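TagI restriction endonuclease (Thermocrispum agreste, PDB 6GHS) probably cleaves DNA containing modified cytosines such as 5-methylcytosine or 5-hydroxymethylcytosine, combining an SRA domain for recognising the modified base with an HNH nuclease domain. Local coordinates at residues 44-49 / 92-97; 66-71 / 144-149; 130-135 / 148-153. All coordinates share one frame; numbering follows the deposited sequence.

Contact 1: 44-49 / 92-97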
loop_
_atom_site.group_PDB
_atom_site.type_symbol
_atom_site.label_atom_id
_atom_site.label_comp_id
_atom_site.label_asym_id
_atom_site.label_seq_id
_atom_site.Cartn_x
_atom_site.Cartn_y
_atom_site.Cartn_z
ATOM N N GLN A 44 10.378 -16.634 9.741
ATOM C CA GLN A 44 10.669 -15.297 10.303
ATOM C C GLN A 44 10.900 -14.170 9.292
ATOM O O GLN A 44 10.744 -13.002 9.654
ATOM C CB GLN A 44 11.805 -15.342 11.351
ATOM C CG GLN A 44 12.985 -16.283 11.091
ATOM C CD GLN A 44 14.034 -16.255 12.207
ATOM O OE1 GLN A 44 15.204 -16.521 11.971
ATOM N NE2 GLN A 44 13.616 -15.932 13.418
ATOM N N GLY A 45 11.224 -14.511 8.045
ATOM C CA GLY A 45 11.497 -13.534 6.987
ATOM C C GLY A 45 12.980 -13.494 6.685
ATOM O O GLY A 45 13.764 -14.146 7.359
ATOM N N ALA A 46 13.369 -12.730 5.671
ATOM C CA ALA A 46 14.782 -12.563 5.298
ATOM C C ALA A 46 15.252 -11.173 5.683
ATOM O O ALA A 46 14.649 -10.183 5.276
ATOM C CB ALA A 46 14.971 -12.771 3.804
ATOM N N ASP A 47 16.334 -11.106 6.454
ATOM C CA ASP A 47 16.876 -9.831 6.933
ATOM C C ASP A 47 18.025 -9.293 6.086
ATOM O O ASP A 47 18.314 -8.101 6.159
ATOM C CB ASP A 47 17.300 -9.922 8.401
ATOM C CG ASP A 47 18.356 -10.979 8.649
ATOM O OD1 ASP A 47 18.289 -12.044 8.003
ATOM O OD2 ASP A 47 19.222 -10.761 9.522
ATOM N N ALA A 48 18.672 -10.131 5.283
ATOM C CA ALA A 48 19.712 -9.631 4.392
ATOM C C ALA A 48 19.936 -10.472 3.157
ATOM O O ALA A 48 19.613 -11.652 3.128
ATOM C CB ALA A 48 21.017 -9.497 5.148
ATOM N N ILE A 49 20.499 -9.835 2.135
ATOM C CA ILE A 49 21.044 -10.533 0.986
ATOM C C ILE A 49 22.402 -9.963 0.653
ATOM O O ILE A 49 22.657 -8.790 0.892
ATOM C CB ILE A 49 20.128 -10.462 -0.258
ATOM C CG1 ILE A 49 19.875 -9.019 -0.726
ATOM C CG2 ILE A 49 18.801 -11.149 0.035
ATOM C CD1 ILE A 49 19.418 -8.929 -2.172
ATOM N N ALA A 92 11.920 -18.669 0.555
ATOM C CA ALA A 92 10.664 -18.498 1.275
ATOM C C ALA A 92 10.719 -17.255 2.125
ATOM O O ALA A 92 9.793 -16.462 2.105
ATOM C CB ALA A 92 10.354 -19.709 2.135
ATOM N N GLY A 93 11.824 -17.073 2.840
ATOM C CA GLY A 93 12.000 -15.927 3.727
ATOM C C GLY A 93 11.883 -14.615 2.984
ATOM O O GLY A 93 11.291 -13.658 3.486
ATOM N N LEU A 94 12.430 -14.582 1.776
ATOM C CA LEU A 94 12.335 -13.393 0.951
ATOM C C LEU A 94 10.901 -13.048 0.532
ATOM O O LEU A 94 10.575 -11.874 0.401
ATOM C CB LEU A 94 13.214 -13.519 -0.293
ATOM C CG LEU A 94 14.618 -12.943 -0.194
ATOM C CD1 LEU A 94 15.372 -13.320 -1.454
ATOM C CD2 LEU A 94 14.582 -11.430 -0.028
ATOM N N VAL A 95 10.060 -14.048 0.307
ATOM C CA VAL A 95 8.656 -13.784 -0.019
ATOM C C VAL A 95 7.934 -13.298 1.227
ATOM O O VAL A 95 7.105 -12.395 1.165
ATOM C CB VAL A 95 7.917 -15.030 -0.552
ATOM C CG1 VAL A 95 6.446 -14.707 -0.813
ATOM C CG2 VAL A 95 8.585 -15.555 -1.823
ATOM N N ARG A 96 8.243 -13.924 2.353
ATOM C CA ARG A 96 7.664 -13.551 3.624
ATOM C C ARG A 96 8.078 -12.130 3.999
ATOM O O ARG A 96 7.321 -11.437 4.640
ATOM C CB ARG A 96 8.079 -14.567 4.691
ATOM C CG ARG A 96 7.600 -14.319 6.106
ATOM C CD ARG A 96 6.095 -14.173 6.211
ATOM N NE ARG A 96 5.346 -15.360 5.802
ATOM C CZ ARG A 96 4.019 -15.386 5.622
ATOM N NH1 ARG A 96 3.277 -14.286 5.802
ATOM N NH2 ARG A 96 3.417 -16.516 5.249
ATOM N N SER A 97 9.264 -11.690 3.591
ATOM C CA SER A 97 9.656 -10.288 3.783
ATOM C C SER A 97 8.792 -9.353 2.959
ATOM O O SER A 97 8.358 -8.314 3.449
ATOM C CB SER A 97 11.133 -10.060 3.439
ATOM O OG SER A 97 11.957 -10.382 4.544
#
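Gly-93 brings helix 89-100 closest to strand 45-51, its CA lying 4.1 Å from the CA of Gly-45. A side chain here would point at the strand, so glycine at this position lets backbone meet backbone, and Gly-45 CA turns toward the Gly-93 carbonyl in a CA-H...O contact. Leu-94 leaves the helix pointing away from the strand, yet its end returns: CG packs 4.0 Å from Ala-46 CB. Farther out, its CD2 touches Ile-49 CG2, so that apolar side chains meet on one side of the crossing. With CG anti to the backbone N, Arg-96 lays that methylene 4.1 Å from Gly-45 CA. Bends at chi2 and chi3 then carry its guanidinium away from the strand, to a salt bridge with Glu-100 and a hydrogen bond with Pro-223 O. Ser-97 supplies the polar tie. Its OG, anti to the carbonyl carbon (chi1 -84°), donates to Ala-46 O over 2.8 Å, in the carbonyl plane and on a lone pair. An alanine here, lacking OG, would remove the hydrogen bond that the Ala-46 carbonyl receives from this helix segment and would probably loosen the crossing. The short axes run almost perpendicular, at 94°, an example of a helix laid across the sheet of an SRA domain, whose PUA-like fold combines a curved sheet with flanking helices.

Contact 2: 66-71 / 144-149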
loop_
_atom_site.group_PDB
_atom_site.type_symbol
_atom_site.label_atom_id
_atom_site.label_comp_id
_atom_site.label_asym_id
_atom_site.label_seq_id
_atom_site.Cartn_x
_atom_site.Cartn_y
_atom_site.Cartn_z
ATOM N N ILE A 66 16.952 -6.913 -9.476
ATOM C CA ILE A 66 16.365 -8.210 -9.760
ATOM C C ILE A 66 17.325 -9.234 -9.168
ATOM O O ILE A 66 18.376 -9.491 -9.752
ATOM C CB ILE A 66 16.174 -8.457 -11.278
ATOM C CG1 ILE A 66 15.521 -7.256 -11.956
ATOM C CG2 ILE A 66 15.331 -9.697 -11.518
ATOM C CD1 ILE A 66 14.315 -6.703 -11.228
ATOM N N TYR A 67 16.976 -9.788 -8.002
ATOM C CA TYR A 67 17.797 -10.795 -7.317
ATOM C C TYR A 67 17.287 -12.190 -7.622
ATOM O O TYR A 67 16.093 -12.431 -7.563
ATOM C CB TYR A 67 17.780 -10.572 -5.805
ATOM C CG TYR A 67 18.778 -11.417 -5.037
ATOM C CD1 TYR A 67 20.151 -11.249 -5.220
ATOM C CD2 TYR A 67 18.358 -12.375 -4.117
ATOM C CE1 TYR A 67 21.077 -12.014 -4.522
ATOM C CE2 TYR A 67 19.278 -13.144 -3.412
ATOM C CZ TYR A 67 20.637 -12.959 -3.618
ATOM O OH TYR A 67 21.561 -13.713 -2.933
ATOM N N THR A 68 18.203 -13.102 -7.933
ATOM C CA THR A 68 17.869 -14.502 -8.207
ATOM C C THR A 68 18.163 -15.357 -6.986
ATOM O O THR A 68 19.166 -15.167 -6.308
ATOM C CB THR A 68 18.652 -15.037 -9.415
ATOM O OG1 THR A 68 18.618 -14.063 -10.468
ATOM C CG2 THR A 68 18.043 -16.350 -9.924
ATOM N N GLY A 69 17.280 -16.313 -6.732
ATOM C CA GLY A 69 17.252 -17.035 -5.475
ATOM C C GLY A 69 18.238 -18.169 -5.365
ATOM O O GLY A 69 19.121 -18.330 -6.188
ATOM N N HIS A 70 18.055 -18.957 -4.319
ATOM C CA HIS A 70 18.939 -20.042 -3.979
ATOM C C HIS A 70 18.322 -21.392 -4.348
ATOM O O HIS A 70 17.102 -21.544 -4.340
ATOM C CB HIS A 70 19.234 -19.997 -2.479
ATOM C CG HIS A 70 20.247 -21.001 -2.050
ATOM N ND1 HIS A 70 19.898 -22.251 -1.590
ATOM C CD2 HIS A 70 21.600 -20.969 -2.074
ATOM C CE1 HIS A 70 20.993 -22.939 -1.322
ATOM N NE2 HIS A 70 22.040 -22.184 -1.609
ATOM N N GLY A 71 19.178 -22.357 -4.685
ATOM C CA GLY A 71 18.778 -23.754 -4.884
ATOM C C GLY A 71 19.118 -24.347 -6.242
ATOM O O GLY A 71 19.265 -23.626 -7.230
ATOM N N PHE A 144 15.484 -25.227 -16.776
ATOM C CA PHE A 144 15.320 -25.078 -15.329
ATOM C C PHE A 144 14.799 -23.706 -14.927
ATOM O O PHE A 144 15.210 -22.675 -15.467
ATOM C CB PHE A 144 16.638 -25.339 -14.603
ATOM C CG PHE A 144 17.165 -26.725 -14.805
ATOM C CD1 PHE A 144 16.415 -27.827 -14.402
ATOM C CD2 PHE A 144 18.408 -26.935 -15.407
ATOM C CE1 PHE A 144 16.887 -29.111 -14.596
ATOM C CE2 PHE A 144 18.888 -28.220 -15.598
ATOM C CZ PHE A 144 18.126 -29.307 -15.192
ATOM N N ARG A 145 13.913 -23.730 -13.938
ATOM C CA ARG A 145 13.269 -22.552 -13.412
ATOM C C ARG A 145 14.070 -22.035 -12.234
ATOM O O ARG A 145 14.571 -22.816 -11.422
ATOM C CB ARG A 145 11.850 -22.887 -12.925
ATOM C CG ARG A 145 10.940 -23.581 -13.938
ATOM C CD ARG A 145 10.455 -22.624 -15.014
ATOM N NE ARG A 145 9.308 -21.828 -14.585
ATOM C CZ ARG A 145 8.903 -20.696 -15.169
ATOM N NH1 ARG A 145 9.538 -20.167 -16.226
ATOM N NH2 ARG A 145 7.840 -20.070 -14.677
ATOM N N VAL A 146 14.161 -20.717 -12.133
ATOM C CA VAL A 146 14.680 -20.059 -10.936
ATOM C C VAL A 146 13.657 -19.080 -10.387
ATOM O O VAL A 146 12.806 -18.568 -11.119
ATOM C CB VAL A 146 16.000 -19.300 -11.190
ATOM C CG1 VAL A 146 17.129 -20.290 -11.410
ATOM C CG2 VAL A 146 15.884 -18.318 -12.363
ATOM N N CYS A 147 13.787 -18.821 -9.094
ATOM C CA CYS A 147 12.976 -17.864 -8.379
ATOM C C CYS A 147 13.623 -16.485 -8.458
ATOM O O CYS A 147 14.830 -16.386 -8.370
ATOM C CB CYS A 147 12.900 -18.308 -6.931
ATOM S SG CYS A 147 11.612 -17.455 -6.035
ATOM N N GLN A 148 12.838 -15.427 -8.609
ATOM C CA GLN A 148 13.396 -14.071 -8.683
ATOM C C GLN A 148 12.596 -13.046 -7.895
ATOM O O GLN A 148 11.398 -13.191 -7.700
ATOM C CB GLN A 148 13.515 -13.621 -10.134
ATOM C CG GLN A 148 14.835 -13.995 -10.774
ATOM C CD GLN A 148 14.959 -13.499 -12.202
ATOM O OE1 GLN A 148 13.992 -13.505 -12.971
ATOM N NE2 GLN A 148 16.159 -13.068 -12.568
ATOM N N PHE A 149 13.279 -12.003 -7.453
ATOM C CA PHE A 149 12.690 -10.989 -6.596
ATOM C C PHE A 149 12.999 -9.613 -7.168
ATOM O O PHE A 149 14.030 -9.418 -7.804
ATOM C CB PHE A 149 13.236 -11.122 -5.166
ATOM C CG PHE A 149 13.026 -12.486 -4.572
ATOM C CD1 PHE A 149 13.934 -13.506 -4.809
ATOM C CD2 PHE A 149 11.899 -12.762 -3.795
ATOM C CE1 PHE A 149 13.727 -14.767 -4.276
ATOM C CE2 PHE A 149 11.686 -14.024 -3.264
ATOM C CZ PHE A 149 12.602 -15.024 -3.499
#
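Tyr-67 and Phe-149 form a hydrogen-bonded antiparallel pair: Phe-149 N reaches Tyr-67 O at 2.8 Å, and Tyr-67 N returns a bond to Phe-149 O at 3.0 Å, both donors lying in the carbonyl planes. One step on, Gly-69 N donates to Cys-147 O across 2.9 Å, but from 29° above the carbonyl plane. Between these links sits the non-hydrogen-bonded pair of Thr-68 and Gln-148, whose side chains run alongside each other on the same face. Gln-148 NE2 makes only a weak bond to Thr-68 OG1 (3.4 Å), and the Ile-66 side chain crosses that of Gln-148 obliquely, bringing CG2 3.6 Å from NE2. Thr-68 CG2, anti to the backbone N, meets Val-146 CG2 at 3.8 Å. Strands 64-68 and 145-153 are thus neighbours in the curved mixed sheet of the SRA domain, with the phenyl and phenol rings on the face opposite the amide. The Phe-149 ring turns its edge to Tyr-67 O and Gly-69 CA, while Leu-94 and Val-95 of helix 89-100 pack against it. Thr-68 OG1 has a stronger partner in Asp-58. The Gln-148 OE1 end is held by Trp-134 NE1 and by Lys-236 of the second subunit.

Contact 3: 130-135 / 148-153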
loop_
_atom_site.group_PDB
_atom_site.type_symbol
_atom_site.label_atom_id
_atom_site.label_comp_id
_atom_site.label_asym_id
_atom_site.label_seq_id
_atom_site.Cartn_x
_atom_site.Cartn_y
_atom_site.Cartn_z
ATOM N N VAL A 130 11.225 -5.561 -0.593
ATOM C CA VAL A 130 10.925 -6.586 -1.598
ATOM C C VAL A 130 9.506 -6.293 -2.075
ATOM O O VAL A 130 8.588 -6.153 -1.258
ATOM C CB VAL A 130 11.008 -8.012 -1.024
ATOM C CG1 VAL A 130 10.856 -9.041 -2.138
ATOM C CG2 VAL A 130 12.325 -8.211 -0.282
ATOM N N VAL A 131 9.327 -6.197 -3.387
ATOM C CA VAL A 131 8.063 -5.745 -3.962
ATOM C C VAL A 131 7.285 -6.864 -4.656
ATOM O O VAL A 131 6.067 -6.954 -4.498
ATOM C CB VAL A 131 8.302 -4.558 -4.912
ATOM C CG1 VAL A 131 7.043 -4.223 -5.711
ATOM C CG2 VAL A 131 8.773 -3.350 -4.111
ATOM N N ALA A 132 7.972 -7.695 -5.431
ATOM C CA ALA A 132 7.317 -8.812 -6.110
ATOM C C ALA A 132 8.262 -9.970 -6.265
ATOM O O ALA A 132 9.468 -9.806 -6.096
ATOM C CB ALA A 132 6.820 -8.374 -7.476
ATOM N N HIS A 133 7.706 -11.136 -6.591
ATOM C CA HIS A 133 8.508 -12.312 -6.912
ATOM C C HIS A 133 7.874 -13.155 -8.006
ATOM O O HIS A 133 6.673 -13.123 -8.205
ATOM C CB HIS A 133 8.713 -13.164 -5.674
ATOM C CG HIS A 133 7.463 -13.816 -5.192
ATOM N ND1 HIS A 133 6.698 -13.290 -4.175
ATOM C CD2 HIS A 133 6.828 -14.941 -5.599
ATOM C CE1 HIS A 133 5.652 -14.073 -3.965
ATOM N NE2 HIS A 133 5.710 -15.082 -4.815
ATOM N N TRP A 134 8.693 -13.921 -8.704
ATOM C CA TRP A 134 8.212 -14.766 -9.788
ATOM C C TRP A 134 9.210 -15.865 -10.065
ATOM O O TRP A 134 10.278 -15.913 -9.454
ATOM C CB TRP A 134 8.021 -13.932 -11.055
ATOM C CG TRP A 134 9.274 -13.255 -11.459
ATOM C CD1 TRP A 134 10.248 -13.739 -12.285
ATOM C CD2 TRP A 134 9.719 -11.975 -11.018
ATOM N NE1 TRP A 134 11.268 -12.828 -12.396
ATOM C CE2 TRP A 134 10.968 -11.736 -11.630
ATOM C CE3 TRP A 134 9.178 -11.001 -10.168
ATOM C CZ2 TRP A 134 11.686 -10.567 -11.420
ATOM C CZ3 TRP A 134 9.893 -9.836 -9.957
ATOM C CH2 TRP A 134 11.137 -9.628 -10.580
ATOM N N PHE A 135 8.846 -16.742 -10.999
ATOM C CA PHE A 135 9.764 -17.731 -11.549
ATOM C C PHE A 135 10.016 -17.434 -13.007
ATOM O O PHE A 135 9.118 -16.967 -13.717
ATOM C CB PHE A 135 9.215 -19.133 -11.364
ATOM C CG PHE A 135 9.271 -19.586 -9.949
ATOM C CD1 PHE A 135 8.346 -19.117 -9.025
ATOM C CD2 PHE A 135 10.274 -20.433 -9.518
ATOM C CE1 PHE A 135 8.403 -19.514 -7.699
ATOM C CE2 PHE A 135 10.336 -20.834 -8.197
ATOM C CZ PHE A 135 9.401 -20.374 -7.285
ATOM N N GLN A 148 12.838 -15.427 -8.609
ATOM C CA GLN A 148 13.396 -14.071 -8.683
ATOM C C GLN A 148 12.596 -13.046 -7.895
ATOM O O GLN A 148 11.398 -13.191 -7.700
ATOM C CB GLN A 148 13.515 -13.621 -10.134
ATOM C CG GLN A 148 14.835 -13.995 -10.774
ATOM C CD GLN A 148 14.959 -13.499 -12.202
ATOM O OE1 GLN A 148 13.992 -13.505 -12.971
ATOM N NE2 GLN A 148 16.159 -13.068 -12.568
ATOM N N PHE A 149 13.279 -12.003 -7.453
ATOM C CA PHE A 149 12.690 -10.989 -6.596
ATOM C C PHE A 149 12.999 -9.613 -7.168
ATOM O O PHE A 149 14.030 -9.418 -7.804
ATOM C CB PHE A 149 13.236 -11.122 -5.166
ATOM C CG PHE A 149 13.026 -12.486 -4.572
ATOM C CD1 PHE A 149 13.934 -13.506 -4.809
ATOM C CD2 PHE A 149 11.899 -12.762 -3.795
ATOM C CE1 PHE A 149 13.727 -14.767 -4.276
ATOM C CE2 PHE A 149 11.686 -14.024 -3.264
ATOM C CZ PHE A 149 12.602 -15.024 -3.499
ATOM N N GLN A 150 12.081 -8.676 -6.950
ATOM C CA GLN A 150 12.309 -7.276 -7.249
ATOM C C GLN A 150 12.498 -6.496 -5.942
ATOM O O GLN A 150 11.611 -6.502 -5.079
ATOM C CB GLN A 150 11.129 -6.725 -8.025
ATOM C CG GLN A 150 11.405 -5.377 -8.669
ATOM C CD GLN A 150 10.177 -4.794 -9.328
ATOM O OE1 GLN A 150 9.049 -5.048 -8.902
ATOM N NE2 GLN A 150 10.389 -4.004 -10.372
ATOM N N LEU A 151 13.655 -5.841 -5.798
ATOM C CA LEU A 151 13.964 -5.036 -4.603
ATOM C C LEU A 151 14.136 -3.560 -4.962
ATOM O O LEU A 151 14.763 -3.237 -5.963
ATOM C CB LEU A 151 15.208 -5.562 -3.879
ATOM C CG LEU A 151 15.019 -6.929 -3.209
ATOM C CD1 LEU A 151 15.270 -8.059 -4.189
ATOM C CD2 LEU A 151 15.927 -7.103 -2.006
ATOM N N VAL A 152 13.558 -2.686 -4.137
ATOM C CA VAL A 152 13.529 -1.231 -4.357
ATOM C C VAL A 152 14.087 -0.550 -3.118
ATOM O O VAL A 152 13.718 -0.907 -1.995
ATOM C CB VAL A 152 12.088 -0.710 -4.562
ATOM C CG1 VAL A 152 12.065 0.819 -4.647
ATOM C CG2 VAL A 152 11.466 -1.319 -5.809
ATOM N N LYS A 153 14.939 0.451 -3.311
ATOM C CA LYS A 153 15.547 1.100 -2.168
ATOM C C LYS A 153 14.534 1.897 -1.365
ATOM O O LYS A 153 13.779 2.697 -1.904
ATOM C CB LYS A 153 16.700 2.007 -2.558
ATOM C CG LYS A 153 17.380 2.588 -1.326
ATOM C CD LYS A 153 18.825 2.905 -1.592
ATOM C CE LYS A 153 19.516 3.310 -0.311
ATOM N NZ LYS A 153 20.936 3.575 -0.648
#
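Val-130 pairs with Leu-151 without backbone hydrogen bonds, their side chains lying alongside each other with Val-130 CG2 4.1 Å from Leu-151 CD2. Val-131 N then donates almost along the C=O axis of Gln-150, at 2.9 Å from its O. The next bond runs the other way, from Gln-150 N to Ala-132 O at 3.0 Å. Two residues, Val-131 (psi -44°) and Ala-132, therefore face the single Gln-150, the pattern of a classic beta bulge within the hairpin of strands 122-137 and 145-153. Beyond it regular antiparallel pairing resumes. His-133 sets its CB 3.7 Å from Phe-149 CD2, while its imidazole swings away to Gln-98 and Asp-220. Trp-134 bonds through both backbone polar atoms to Gln-148. Its CG occupies the crowded position between backbone N and carbonyl carbon (chi1 58°), which folds the indole across the neighbouring strand. Gln-148 CB lies 3.1 Å above the ring plane, offset toward the rim, and Gln-150 CB comes to the edge, 3.9 Å from Trp-134 CZ3. Trp-134 NE1 donates to Gln-148 OE1 over 2.9 Å from above the amide carbonyl plane, with ring and amide turned 74° apart, a bond that restrains the amide without setting its plane. His-237 of the second subunit meets the Trp-134 ring edge-to-face, and the amide of Gln-150 extends to Glu-64.

Overall arrangement
From the N terminus, strand 45-51 opens contact 1 and strand 64-68 opens contact 2 before helix 89-100 comes back to close contact 1, so these two loops cross. Contact 3 starts only later, at 130-135, in series with contact 1 and within the span of contact 2. Both later contacts then close on strand 145-153, sharing Gln-148 and Phe-149 and leaving that strand between 64-68 and 122-137 in the sheet. Leu-94 and Val-95 of the helix pack on Phe-149, bringing the three contacts together, and contacts 2 and 3 also reach the second subunit. All lie within the SRA domain: contact 1 sets a helix on a strand, while contacts 2 and 3 join strands edge to edge.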